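Local coordinates for protein CymD (PDB 6Z34) that forms an outer-membrane channel of the FadL family that takes up monoaromatic hydrocarbons by lateral diffusion during their biodegradation, at residues M31-T36 against G237-F242; S281-I286 against D299-Y304; T162-G167 against G213-W218; V246-G251 against E270-N275. One frame throughout, in Å; residues are numbered along the deposited sequence.

Overall arrangement
The segment 31-36, ahead of the first long barrel strand, meets strand 234-259. This is contact 1. It closes the longest loop of the four and ties the probable hatch to the barrel wall. Contact 3 falls within that loop and joins strands 151-171 and 198-229. Contact 4 lies beyond the part of 234-259 that pairs with 281-289, where the strand turns back on 265-273. Contact 2 is the next hairpin, strands 281-289 and 294-303. No two loops cross. Contacts 1 and 2 touch, with centres about 9 Å apart, as do contacts 3 and 4, about 8 Å apart. Contact centres of one pair lie about 28 to 30 Å from those of the other.

Contact 1: residues M31-T36 against G237-F242; sequences MLNPAT and GIVYNF
Val-239 meets Leu-32 and Asn-33 by van der Waals contact. Val-239 CG2 lies 3.2 Å from Leu-32 O, which makes this the closest approach. Val-239 CG2 is anti to its own backbone N and CG1 takes the crowded position (chi1 58°); this rotation turns both methyls to the side of the Leu-32 carbonyl. Asn-33 CB packs 3.9 Å from Val-239 CB, and the two side chains pass one another, each pointing toward the other's backbone. Leu-32 CD2 and Pro-34 CD add looser contacts to the two valine methyls.

The hydrogen bonds shape the loop itself. Asn-33 OD1 accepts from Ala-35 N at 3.1 Å, with the donor well above the carbonyl plane; this is an Asx turn. Asn-33 O takes two bonds from Thr-36, 3.0 Å from its N and 2.7 Å from its OG1. The hydroxyl sits nearly along the C=O axis.

The amide NH2 of Asn-33 turns to other parts of the chain. CG is anti to the backbone N (chi1 -178°), and ND2 bonds to Ala-21 O and Leu-226 O. An alanine here would probably leave Ala-35 N without its side-chain acceptor and both of those carbonyls without this donor, though the CB packing on Val-239 would stay.

Strand 281-289 flanks strand 234-259, with Val-239 also packing on Val-283. The Asn-Pro-Ala run probably belongs to the N-terminal hatch, as in other FadL channels. The contact is consistent with hatch packing against the inner barrel wall.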
loop_
_atom_site.group_PDB
_atom_site.type_symbol
_atom_site.label_atom_id
_atom_site.label_comp_id
_atom_site.label_asym_id
_atom_site.label_seq_id
_atom_site.Cartn_x
_atom_site.Cartn_y
_atom_site.Cartn_z
ATOM N N MET A 31 2.156 -9.820 -6.120
ATOM C CA MET A 31 1.490 -8.586 -5.731
ATOM C C MET A 31 1.530 -7.540 -6.826
ATOM O O MET A 31 1.146 -6.400 -6.577
ATOM C CB MET A 31 2.116 -8.012 -4.461
ATOM C CG MET A 31 1.876 -8.850 -3.210
ATOM S SD MET A 31 0.135 -8.954 -2.722
ATOM C CE MET A 31 -0.353 -7.257 -2.846
ATOM N N LEU A 32 2.014 -7.883 -8.020
ATOM C CA LEU A 32 1.989 -6.920 -9.117
ATOM C C LEU A 32 1.296 -7.575 -10.296
ATOM O O LEU A 32 0.061 -7.529 -10.410
ATOM C CB LEU A 32 3.391 -6.441 -9.489
ATOM C CG LEU A 32 3.352 -5.033 -10.107
ATOM C CD1 LEU A 32 4.589 -4.246 -9.706
ATOM C CD2 LEU A 32 3.181 -5.037 -11.623
ATOM N N ASN A 33 2.070 -8.218 -11.163
ATOM C CA ASN A 33 1.483 -9.021 -12.231
ATOM C C ASN A 33 1.903 -10.461 -11.990
ATOM O O ASN A 33 3.051 -10.846 -12.284
ATOM C CB ASN A 33 1.895 -8.534 -13.621
ATOM C CG ASN A 33 1.238 -9.350 -14.753
ATOM O OD1 ASN A 33 0.361 -10.207 -14.512
ATOM N ND2 ASN A 33 1.658 -9.084 -15.991
ATOM N N PRO A 34 1.021 -11.283 -11.425
ATOM C CA PRO A 34 1.389 -12.677 -11.148
ATOM C C PRO A 34 1.734 -13.478 -12.394
ATOM O O PRO A 34 2.379 -14.525 -12.268
ATOM C CB PRO A 34 0.147 -13.237 -10.435
ATOM C CG PRO A 34 -0.928 -12.205 -10.596
ATOM C CD PRO A 34 -0.270 -10.901 -10.828
ATOM N N ALA A 35 1.371 -13.017 -13.596
ATOM C CA ALA A 35 1.797 -13.735 -14.796
ATOM C C ALA A 35 3.314 -13.780 -14.900
ATOM O O ALA A 35 3.859 -14.707 -15.513
ATOM C CB ALA A 35 1.203 -13.101 -16.057
ATOM N N THR A 36 4.022 -12.825 -14.267
ATOM C CA THR A 36 5.480 -12.820 -14.402
ATOM C C THR A 36 6.143 -13.953 -13.629
ATOM O O THR A 36 7.336 -14.202 -13.834
ATOM C CB THR A 36 6.094 -11.494 -13.949
ATOM O OG1 THR A 36 5.739 -11.228 -12.592
ATOM C CG2 THR A 36 5.664 -10.312 -14.897
ATOM N N GLY A 237 3.051 -6.663 -20.788
ATOM C CA GLY A 237 2.314 -7.183 -19.648
ATOM C C GLY A 237 1.197 -6.244 -19.236
ATOM O O GLY A 237 1.307 -5.017 -19.344
ATOM N N ILE A 238 0.104 -6.838 -18.770
ATOM C CA ILE A 238 -1.067 -6.074 -18.345
ATOM C C ILE A 238 -1.666 -6.768 -17.134
ATOM O O ILE A 238 -1.837 -7.994 -17.132
ATOM C CB ILE A 238 -2.113 -5.937 -19.483
ATOM C CG1 ILE A 238 -3.366 -5.214 -19.012
ATOM C CG2 ILE A 238 -2.590 -7.259 -19.982
ATOM C CD1 ILE A 238 -3.193 -3.752 -18.864
ATOM N N VAL A 239 -1.979 -5.991 -16.092
ATOM C CA VAL A 239 -2.614 -6.559 -14.908
ATOM C C VAL A 239 -3.672 -5.600 -14.393
ATOM O O VAL A 239 -3.441 -4.392 -14.284
ATOM C CB VAL A 239 -1.596 -6.916 -13.796
ATOM C CG1 VAL A 239 -0.792 -5.702 -13.361
ATOM C CG2 VAL A 239 -2.321 -7.533 -12.601
ATOM N N TYR A 240 -4.839 -6.151 -14.079
ATOM C CA TYR A 240 -5.905 -5.422 -13.415
ATOM C C TYR A 240 -5.981 -5.835 -11.949
ATOM O O TYR A 240 -6.150 -7.018 -11.630
ATOM C CB TYR A 240 -7.241 -5.659 -14.104
ATOM C CG TYR A 240 -8.351 -4.790 -13.553
ATOM C CD1 TYR A 240 -8.437 -3.439 -13.884
ATOM C CD2 TYR A 240 -9.325 -5.323 -12.715
ATOM C CE1 TYR A 240 -9.471 -2.638 -13.389
ATOM C CE2 TYR A 240 -10.359 -4.534 -12.220
ATOM C CZ TYR A 240 -10.426 -3.199 -12.557
ATOM O OH TYR A 240 -11.460 -2.452 -12.051
ATOM N N ASN A 241 -5.875 -4.855 -11.065
ATOM C CA ASN A 241 -5.932 -5.072 -9.630
ATOM C C ASN A 241 -7.341 -4.734 -9.150
ATOM O O ASN A 241 -7.854 -3.650 -9.436
ATOM C CB ASN A 241 -4.875 -4.208 -8.946
ATOM C CG ASN A 241 -4.506 -4.715 -7.583
ATOM O OD1 ASN A 241 -3.423 -5.259 -7.399
ATOM N ND2 ASN A 241 -5.391 -4.524 -6.608
ATOM N N PHE A 242 -7.981 -5.677 -8.472
ATOM C CA PHE A 242 -9.376 -5.507 -8.094
ATOM C C PHE A 242 -9.512 -4.509 -6.951
ATOM O O PHE A 242 -8.556 -4.238 -6.225
ATOM C CB PHE A 242 -9.991 -6.832 -7.657
ATOM C CG PHE A 242 -9.918 -7.904 -8.690
ATOM C CD1 PHE A 242 -10.046 -7.601 -10.029
ATOM C CD2 PHE A 242 -9.737 -9.221 -8.319
ATOM C CE1 PHE A 242 -9.990 -8.597 -10.984
ATOM C CE2 PHE A 242 -9.680 -10.227 -9.276
ATOM C CZ PHE A 242 -9.804 -9.914 -10.600
#

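Contact 2: residues S281-I286 against D299-Y304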
loop_
_atom_site.group_PDB
_atom_site.type_symbol
_atom_site.label_atom_id
_atom_site.label_comp_id
_atom_site.label_asym_id
_atom_site.label_seq_id
_atom_site.Cartn_x
_atom_site.Cartn_y
_atom_site.Cartn_z
ATOM N N SER A 281 -6.890 -0.902 -9.859
ATOM C CA SER A 281 -5.879 -0.231 -10.663
ATOM C C SER A 281 -5.549 -1.089 -11.870
ATOM O O SER A 281 -5.738 -2.306 -11.874
ATOM C CB SER A 281 -4.606 0.095 -9.873
ATOM O OG SER A 281 -4.081 -1.059 -9.249
ATOM N N LEU A 282 -5.073 -0.424 -12.905
ATOM C CA LEU A 282 -4.701 -1.066 -14.151
ATOM C C LEU A 282 -3.257 -0.702 -14.426
ATOM O O LEU A 282 -2.912 0.484 -14.432
ATOM C CB LEU A 282 -5.606 -0.615 -15.298
ATOM C CG LEU A 282 -5.317 -1.284 -16.646
ATOM C CD1 LEU A 282 -5.728 -2.768 -16.643
ATOM C CD2 LEU A 282 -6.008 -0.527 -17.768
ATOM N N VAL A 283 -2.415 -1.717 -14.627
ATOM C CA VAL A 283 -1.010 -1.521 -14.961
ATOM C C VAL A 283 -0.746 -2.165 -16.311
ATOM O O VAL A 283 -1.000 -3.361 -16.497
ATOM C CB VAL A 283 -0.083 -2.119 -13.898
ATOM C CG1 VAL A 283 1.367 -1.830 -14.253
ATOM C CG2 VAL A 283 -0.440 -1.578 -12.523
ATOM N N ALA A 284 -0.232 -1.378 -17.246
ATOM C CA ALA A 284 0.233 -1.869 -18.531
ATOM C C ALA A 284 1.702 -1.510 -18.675
ATOM O O ALA A 284 2.124 -0.413 -18.283
ATOM C CB ALA A 284 -0.564 -1.271 -19.689
ATOM N N GLY A 285 2.483 -2.437 -19.224
ATOM C CA GLY A 285 3.898 -2.144 -19.309
ATOM C C GLY A 285 4.620 -3.050 -20.282
ATOM O O GLY A 285 4.044 -3.965 -20.882
ATOM N N ILE A 286 5.911 -2.785 -20.416
ATOM C CA ILE A 286 6.721 -3.447 -21.417
ATOM C C ILE A 286 8.121 -3.619 -20.853
ATOM O O ILE A 286 8.603 -2.786 -20.077
ATOM C CB ILE A 286 6.716 -2.634 -22.728
ATOM C CG1 ILE A 286 7.704 -3.189 -23.735
ATOM C CG2 ILE A 286 7.071 -1.225 -22.445
ATOM C CD1 ILE A 286 7.622 -2.456 -25.052
ATOM N N ASP A 299 6.461 1.169 -17.304
ATOM C CA ASP A 299 5.089 0.820 -16.953
ATOM C C ASP A 299 4.244 2.073 -16.805
ATOM O O ASP A 299 4.722 3.130 -16.371
ATOM C CB ASP A 299 4.997 0.015 -15.647
ATOM C CG ASP A 299 5.557 -1.401 -15.780
ATOM O OD1 ASP A 299 6.198 -1.722 -16.805
ATOM O OD2 ASP A 299 5.312 -2.218 -14.870
ATOM N N TYR A 300 2.974 1.934 -17.166
ATOM C CA TYR A 300 1.988 2.977 -16.972
ATOM C C TYR A 300 0.884 2.418 -16.101
ATOM O O TYR A 300 0.406 1.306 -16.343
ATOM C CB TYR A 300 1.388 3.463 -18.283
ATOM C CG TYR A 300 0.123 4.245 -18.028
ATOM C CD1 TYR A 300 0.181 5.539 -17.535
ATOM C CD2 TYR A 300 -1.130 3.682 -18.249
ATOM C CE1 TYR A 300 -0.965 6.264 -17.296
ATOM C CE2 TYR A 300 -2.281 4.392 -18.011
ATOM C CZ TYR A 300 -2.192 5.684 -17.531
ATOM O OH TYR A 300 -3.332 6.412 -17.289
ATOM N N LYS A 301 0.455 3.194 -15.114
ATOM C CA LYS A 301 -0.559 2.691 -14.205
ATOM C C LYS A 301 -1.579 3.770 -13.873
ATOM O O LYS A 301 -1.223 4.911 -13.562
ATOM C CB LYS A 301 0.073 2.151 -12.924
ATOM C CG LYS A 301 -0.821 2.354 -11.755
ATOM C CD LYS A 301 -0.376 1.607 -10.559
ATOM C CE LYS A 301 0.361 2.517 -9.656
ATOM N NZ LYS A 301 0.341 1.875 -8.330
ATOM N N ARG A 302 -2.845 3.384 -13.936
ATOM C CA ARG A 302 -3.980 4.224 -13.590
ATOM C C ARG A 302 -4.653 3.650 -12.347
ATOM O O ARG A 302 -5.113 2.501 -12.367
ATOM C CB ARG A 302 -4.963 4.273 -14.755
ATOM C CG ARG A 302 -6.171 5.110 -14.491
ATOM C CD ARG A 302 -5.844 6.561 -14.697
ATOM N NE ARG A 302 -7.068 7.340 -14.765
ATOM C CZ ARG A 302 -7.568 7.858 -15.879
ATOM N NH1 ARG A 302 -6.936 7.690 -17.034
ATOM N NH2 ARG A 302 -8.696 8.548 -15.830
ATOM N N VAL A 303 -4.706 4.438 -11.269
ATOM C CA VAL A 303 -5.395 4.041 -10.043
ATOM C C VAL A 303 -6.752 4.734 -10.016
ATOM O O VAL A 303 -6.835 5.950 -10.202
ATOM C CB VAL A 303 -4.571 4.389 -8.789
ATOM C CG1 VAL A 303 -5.397 4.173 -7.553
ATOM C CG2 VAL A 303 -3.301 3.546 -8.706
ATOM N N TYR A 304 -7.815 3.965 -9.783
ATOM C CA TYR A 304 -9.175 4.456 -9.997
ATOM C C TYR A 304 -9.813 4.874 -8.669
ATOM O O TYR A 304 -10.774 4.281 -8.184
ATOM C CB TYR A 304 -10.011 3.396 -10.706
ATOM C CG TYR A 304 -9.555 3.083 -12.114
ATOM C CD1 TYR A 304 -9.877 3.919 -13.174
ATOM C CD2 TYR A 304 -8.796 1.942 -12.381
ATOM C CE1 TYR A 304 -9.460 3.632 -14.464
ATOM C CE2 TYR A 304 -8.373 1.649 -13.667
ATOM C CZ TYR A 304 -8.710 2.498 -14.701
ATOM O OH TYR A 304 -8.291 2.218 -15.973
HETATM O O HOH W 1 7.552 -4.146 -17.038
#
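Strands 281-286 and 299-303 pair as an antiparallel hairpin in the barrel wall, from Ser-281 opposite Val-303 to Gly-285 opposite Asp-299. Four backbone bonds join Leu-282 with Arg-302 and Ala-284 with Tyr-300. Tyr-300 N to Ala-284 O is 2.7 Å and almost straight. Val-283 CG2 packs 3.7 Å from Lys-301 CD, and the two side chains cross obliquely. This is the up-and-down hairpin pattern of an outer-membrane barrel. Strand 234-259 pairs with the other edge of 281-289. Asp-299 OD1 lies 3.4 Å from Gly-285 CA. Gly-285 has no CB to collide with this oxygen. Asp-299 OD1 also accepts from a water at 2.8 Å, while OD2 accepts from the backbone N of Gly-20 and Ala-21. The Tyr-304 ring lies against the start of the other strand; CG stands anti to the carbonyl carbon (chi1 -65°). Tyr-304 CE2 meets Leu-282 CB at 3.9 Å, near the ring plane, and one face carries Arg-302 CG toward the rim. An alanine in place of Tyr-304 would probably uncover Leu-282 CB and Arg-302 CG and open a gap beside them. Arg-302 NE is held by a salt bridge to Asp-335.

Contact 3: residues T162-G167 against G213-W218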
loop_
_atom_site.group_PDB
_atom_site.type_symbol
_atom_site.label_atom_id
_atom_site.label_comp_id
_atom_site.label_asym_id
_atom_site.label_seq_id
_atom_site.Cartn_x
_atom_site.Cartn_y
_atom_site.Cartn_z
ATOM N N THR A 162 -6.608 -5.062 7.374
ATOM C CA THR A 162 -6.412 -3.619 7.410
ATOM C C THR A 162 -6.536 -3.138 8.845
ATOM O O THR A 162 -7.502 -3.486 9.532
ATOM C CB THR A 162 -7.457 -2.903 6.555
ATOM O OG1 THR A 162 -7.314 -3.315 5.208
ATOM C CG2 THR A 162 -7.290 -1.396 6.652
ATOM N N SER A 163 -5.582 -2.326 9.286
ATOM C CA SER A 163 -5.588 -1.775 10.635
ATOM C C SER A 163 -5.293 -0.283 10.563
ATOM O O SER A 163 -4.363 0.128 9.861
ATOM C CB SER A 163 -4.551 -2.489 11.506
ATOM O OG SER A 163 -4.716 -2.203 12.881
ATOM N N VAL A 164 -6.078 0.533 11.274
ATOM C CA VAL A 164 -5.832 1.977 11.317
ATOM C C VAL A 164 -5.826 2.467 12.761
ATOM O O VAL A 164 -6.725 2.137 13.543
ATOM C CB VAL A 164 -6.846 2.773 10.466
ATOM C CG1 VAL A 164 -8.230 2.586 10.966
ATOM C CG2 VAL A 164 -6.497 4.259 10.439
ATOM N N ASN A 165 -4.767 3.193 13.121
ATOM C CA ASN A 165 -4.694 4.029 14.310
ATOM C C ASN A 165 -4.923 5.467 13.872
ATOM O O ASN A 165 -4.412 5.895 12.834
ATOM C CB ASN A 165 -3.326 3.921 15.004
ATOM C CG ASN A 165 -3.074 2.563 15.630
ATOM O OD1 ASN A 165 -4.003 1.803 15.903
ATOM N ND2 ASN A 165 -1.805 2.267 15.896
ATOM N N LEU A 166 -5.704 6.212 14.644
ATOM C CA LEU A 166 -6.032 7.560 14.209
ATOM C C LEU A 166 -6.274 8.453 15.404
ATOM O O LEU A 166 -6.607 7.992 16.504
ATOM C CB LEU A 166 -7.255 7.581 13.284
ATOM C CG LEU A 166 -8.642 7.209 13.820
ATOM C CD1 LEU A 166 -9.408 8.319 14.557
ATOM C CD2 LEU A 166 -9.442 6.699 12.645
ATOM N N GLY A 167 -6.108 9.750 15.148
ATOM C CA GLY A 167 -6.482 10.829 16.039
ATOM C C GLY A 167 -7.110 11.932 15.215
ATOM O O GLY A 167 -6.636 12.251 14.121
ATOM N N GLY A 213 -6.889 0.191 21.524
ATOM C CA GLY A 213 -7.322 1.308 20.704
ATOM C C GLY A 213 -6.931 1.134 19.247
ATOM O O GLY A 213 -5.873 0.603 18.916
ATOM N N GLY A 214 -7.803 1.597 18.365
ATOM C CA GLY A 214 -7.681 1.350 16.944
ATOM C C GLY A 214 -8.809 0.470 16.434
ATOM O O GLY A 214 -9.666 -0.005 17.182
ATOM N N VAL A 215 -8.828 0.295 15.112
ATOM C CA VAL A 215 -9.841 -0.532 14.474
ATOM C C VAL A 215 -9.157 -1.358 13.401
ATOM O O VAL A 215 -8.046 -1.053 12.955
ATOM C CB VAL A 215 -11.015 0.287 13.880
ATOM C CG1 VAL A 215 -11.841 1.020 15.016
ATOM C CG2 VAL A 215 -10.524 1.272 12.840
ATOM N N ASP A 216 -9.836 -2.426 12.999
ATOM C CA ASP A 216 -9.230 -3.409 12.122
ATOM C C ASP A 216 -10.332 -4.246 11.510
ATOM O O ASP A 216 -11.457 -4.285 12.019
ATOM C CB ASP A 216 -8.277 -4.310 12.887
ATOM C CG ASP A 216 -9.014 -5.373 13.662
ATOM O OD1 ASP A 216 -9.678 -5.018 14.653
ATOM O OD2 ASP A 216 -8.940 -6.560 13.291
ATOM N N SER A 217 -9.958 -4.986 10.464
ATOM C CA SER A 217 -10.900 -5.700 9.621
ATOM C C SER A 217 -10.135 -6.605 8.659
ATOM O O SER A 217 -9.080 -6.220 8.149
ATOM C CB SER A 217 -11.745 -4.702 8.831
ATOM O OG SER A 217 -12.734 -5.349 8.079
ATOM N N TRP A 218 -10.675 -7.802 8.437
ATOM C CA TRP A 218 -10.281 -8.690 7.366
ATOM C C TRP A 218 -11.104 -8.367 6.134
ATOM O O TRP A 218 -12.267 -7.979 6.230
ATOM C CB TRP A 218 -10.484 -10.152 7.781
ATOM C CG TRP A 218 -9.378 -10.630 8.666
ATOM C CD1 TRP A 218 -9.394 -10.724 10.025
ATOM C CD2 TRP A 218 -8.066 -11.013 8.250
ATOM N NE1 TRP A 218 -8.170 -11.161 10.485
ATOM C CE2 TRP A 218 -7.341 -11.357 9.409
ATOM C CE3 TRP A 218 -7.438 -11.123 7.006
ATOM C CZ2 TRP A 218 -6.019 -11.811 9.359
ATOM C CZ3 TRP A 218 -6.123 -11.561 6.960
ATOM C CH2 TRP A 218 -5.428 -11.899 8.127
#
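Val-164 and Val-215 run alongside each other on the same face of the pair. Val-164 CG1 is 3.2 Å from Val-215 CG2, though so short a distance is doubtful. Each of these methyls sits between its backbone N and carbonyl carbon (chi1 62° for Val-164), and this turns them toward each other.

The backbone around them is an antiparallel pair. Val-164 N gives a 3.0 Å bond to Val-215 O, and Val-215 N returns a longer one of 3.2 Å to Val-164 O. Thr-162 N bonds Ser-217 O at 2.8 Å, almost straight; the return bond is weak. Between these pairs, Asp-216 CA comes 3.1 Å from Thr-162 O in a CA-H...O contact.

Asn-165 OD1 is 3.8 Å from Gly-214 CA. The positive phi of Gly-214 (114°) suits glycine: a CB there would jam against the carbonyl O of Gly-213 and press on the asparagine oxygen.

The next shell fixes the polar ends. Ser-217 OG bonds to Val-246 O, and Asp-216 OD2 bonds to Trp-161 NE1. Leu-249 of strand 234-259 covers Thr-162, Val-215 and Ser-217, while strand 131-146 backs strand 151-171 on its other edge.

The chemistry thus divides. The backbone supplies the hydrogen bonds between these two barrel strands, the valine pair adds apolar contact, and the polar tips of Asp-216 and Ser-217 bond to residues outside the pair.

Contact 4: residues V246-G251 against E270-N275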
loop_
_atom_site.group_PDB
_atom_site.type_symbol
_atom_site.label_atom_id
_atom_site.label_comp_id
_atom_site.label_asym_id
_atom_site.label_seq_id
_atom_site.Cartn_x
_atom_site.Cartn_y
_atom_site.Cartn_z
ATOM N N VAL A 246 -12.564 -4.034 2.128
ATOM C CA VAL A 246 -12.043 -4.292 3.473
ATOM C C VAL A 246 -13.152 -4.522 4.495
ATOM O O VAL A 246 -12.925 -5.216 5.491
ATOM C CB VAL A 246 -11.113 -3.174 3.985
ATOM C CG1 VAL A 246 -10.141 -2.710 2.900
ATOM C CG2 VAL A 246 -11.891 -2.056 4.544
ATOM N N GLY A 247 -14.345 -3.993 4.283
ATOM C CA GLY A 247 -15.415 -4.193 5.250
ATOM C C GLY A 247 -15.229 -3.400 6.543
ATOM O O GLY A 247 -14.231 -2.715 6.765
ATOM N N ASP A 248 -16.228 -3.526 7.421
ATOM C CA ASP A 248 -16.353 -2.649 8.584
ATOM C C ASP A 248 -15.186 -2.827 9.557
ATOM O O ASP A 248 -15.021 -3.894 10.154
ATOM C CB ASP A 248 -17.672 -2.918 9.306
ATOM C CG ASP A 248 -18.882 -2.655 8.439
ATOM O OD1 ASP A 248 -18.793 -1.824 7.510
ATOM O OD2 ASP A 248 -19.932 -3.282 8.698
ATOM N N LEU A 249 -14.406 -1.766 9.751
ATOM C CA LEU A 249 -13.330 -1.749 10.738
ATOM C C LEU A 249 -13.893 -1.389 12.115
ATOM O O LEU A 249 -14.495 -0.321 12.284
ATOM C CB LEU A 249 -12.232 -0.765 10.328
ATOM C CG LEU A 249 -11.515 -1.084 9.003
ATOM C CD1 LEU A 249 -12.243 -0.506 7.805
ATOM C CD2 LEU A 249 -10.071 -0.611 9.019
ATOM N N SER A 250 -13.693 -2.272 13.097
ATOM C CA SER A 250 -14.215 -2.061 14.440
ATOM C C SER A 250 -13.093 -2.160 15.466
ATOM O O SER A 250 -12.030 -2.733 15.211
ATOM C CB SER A 250 -15.333 -3.053 14.790
ATOM O OG SER A 250 -14.962 -4.379 14.487
ATOM N N GLY A 251 -13.347 -1.578 16.635
ATOM C CA GLY A 251 -12.349 -1.494 17.689
ATOM C C GLY A 251 -12.769 -0.476 18.744
ATOM O O GLY A 251 -13.953 -0.208 18.928
ATOM N N GLU A 270 -16.668 2.013 21.826
ATOM C CA GLU A 270 -16.395 1.307 20.589
ATOM C C GLU A 270 -16.413 2.276 19.414
ATOM O O GLU A 270 -17.182 3.240 19.383
ATOM C CB GLU A 270 -17.418 0.186 20.380
ATOM C CG GLU A 270 -18.775 0.647 19.837
ATOM C CD GLU A 270 -19.426 -0.370 18.900
ATOM O OE1 GLU A 270 -19.839 -1.448 19.384
ATOM O OE2 GLU A 270 -19.530 -0.084 17.685
ATOM N N LEU A 271 -15.542 2.018 18.449
ATOM C CA LEU A 271 -15.473 2.785 17.214
ATOM C C LEU A 271 -15.627 1.847 16.027
ATOM O O LEU A 271 -15.077 0.738 16.019
ATOM C CB LEU A 271 -14.149 3.551 17.094
ATOM C CG LEU A 271 -14.045 4.488 15.891
ATOM C CD1 LEU A 271 -14.938 5.715 16.095
ATOM C CD2 LEU A 271 -12.599 4.901 15.632
ATOM N N LYS A 272 -16.363 2.303 15.022
ATOM C CA LYS A 272 -16.553 1.555 13.793
ATOM C C LYS A 272 -16.310 2.489 12.616
ATOM O O LYS A 272 -16.891 3.577 12.557
ATOM C CB LYS A 272 -17.962 0.955 13.745
ATOM C CG LYS A 272 -18.364 0.424 12.395
ATOM C CD LYS A 272 -19.874 0.436 12.223
ATOM C CE LYS A 272 -20.266 0.153 10.788
ATOM N NZ LYS A 272 -20.316 1.406 9.998
ATOM N N LEU A 273 -15.418 2.095 11.708
ATOM C CA LEU A 273 -15.303 2.763 10.417
ATOM C C LEU A 273 -16.064 1.938 9.391
ATOM O O LEU A 273 -16.083 0.706 9.465
ATOM C CB LEU A 273 -13.852 2.930 9.974
ATOM C CG LEU A 273 -13.027 3.904 10.801
ATOM C CD1 LEU A 273 -11.888 4.436 9.967
ATOM C CD2 LEU A 273 -13.902 5.030 11.340
ATOM N N HIS A 274 -16.700 2.611 8.435
ATOM C CA HIS A 274 -17.666 1.890 7.621
ATOM C C HIS A 274 -17.126 1.502 6.248
ATOM O O HIS A 274 -16.673 0.368 6.044
ATOM C CB HIS A 274 -18.938 2.718 7.462
ATOM C CG HIS A 274 -20.106 1.936 6.948
ATOM N ND1 HIS A 274 -21.412 2.315 7.173
ATOM C CD2 HIS A 274 -20.167 0.792 6.224
ATOM C CE1 HIS A 274 -22.226 1.440 6.607
ATOM N NE2 HIS A 274 -21.495 0.511 6.019
ATOM N N ASN A 275 -17.216 2.428 5.293
ATOM C CA ASN A 275 -17.047 2.125 3.873
ATOM C C ASN A 275 -15.619 2.413 3.436
ATOM O O ASN A 275 -15.272 3.541 3.078
ATOM C CB ASN A 275 -18.043 2.900 3.019
ATOM C CG ASN A 275 -19.489 2.516 3.303
ATOM O OD1 ASN A 275 -19.846 1.335 3.254
ATOM N ND2 ASN A 275 -20.327 3.506 3.577
#
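The His-274 ring meets Asp-248 through His-274 CD2, which lies 3.2 Å from Asp-248 OD1. The oxygen approaches obliquely, and the carboxylate plane stands 82° from the ring, although the two side chains point in the same direction. One ring face has Asn-275 ND2 over its centre, 3.7 Å above the plane. The opposite face carries Lys-272 CE, 4.2 Å above and displaced toward the rim. The ring thus lies between two residues of its own segment. Its ND1 is hydrogen-bonded to Glu-313 OE1.

Lys-272 and Asp-248 make a looser pair. Lys-272 CE is 3.9 Å from Asp-248 CG. The chain is extended up to CE and then bends (chi4 -88°), which leaves Lys-272 NZ 4.4 Å from Asp-248 OD1. That is too far for a salt bridge, but the opposite charges would probably still attract.

These residues sit at the open end of the beta hairpin formed by strands 234-259 and 265-273, away from its turn. It is an antiparallel ladder in which the far part of the long barrel strand 234-259 runs on to pair with 265-273, which in turn pairs with 313-318. Leu-249 pairs with Leu-273, and Gly-251 with Leu-271. Leu-273 N gives a short 2.6 Å bond to Leu-249 O, in the carbonyl plane. Leu-271 N bonds Gly-251 O at 2.8 Å, coming from above that plane. The two return bonds are weak.

On the leucine face, Leu-249 CB packs 4.1 Å from Leu-273 CB. Val-215 of strand 198-229 touches both Leu-249 and Leu-271. Val-314 of strand 313-318 packs on Leu-271 and Leu-273.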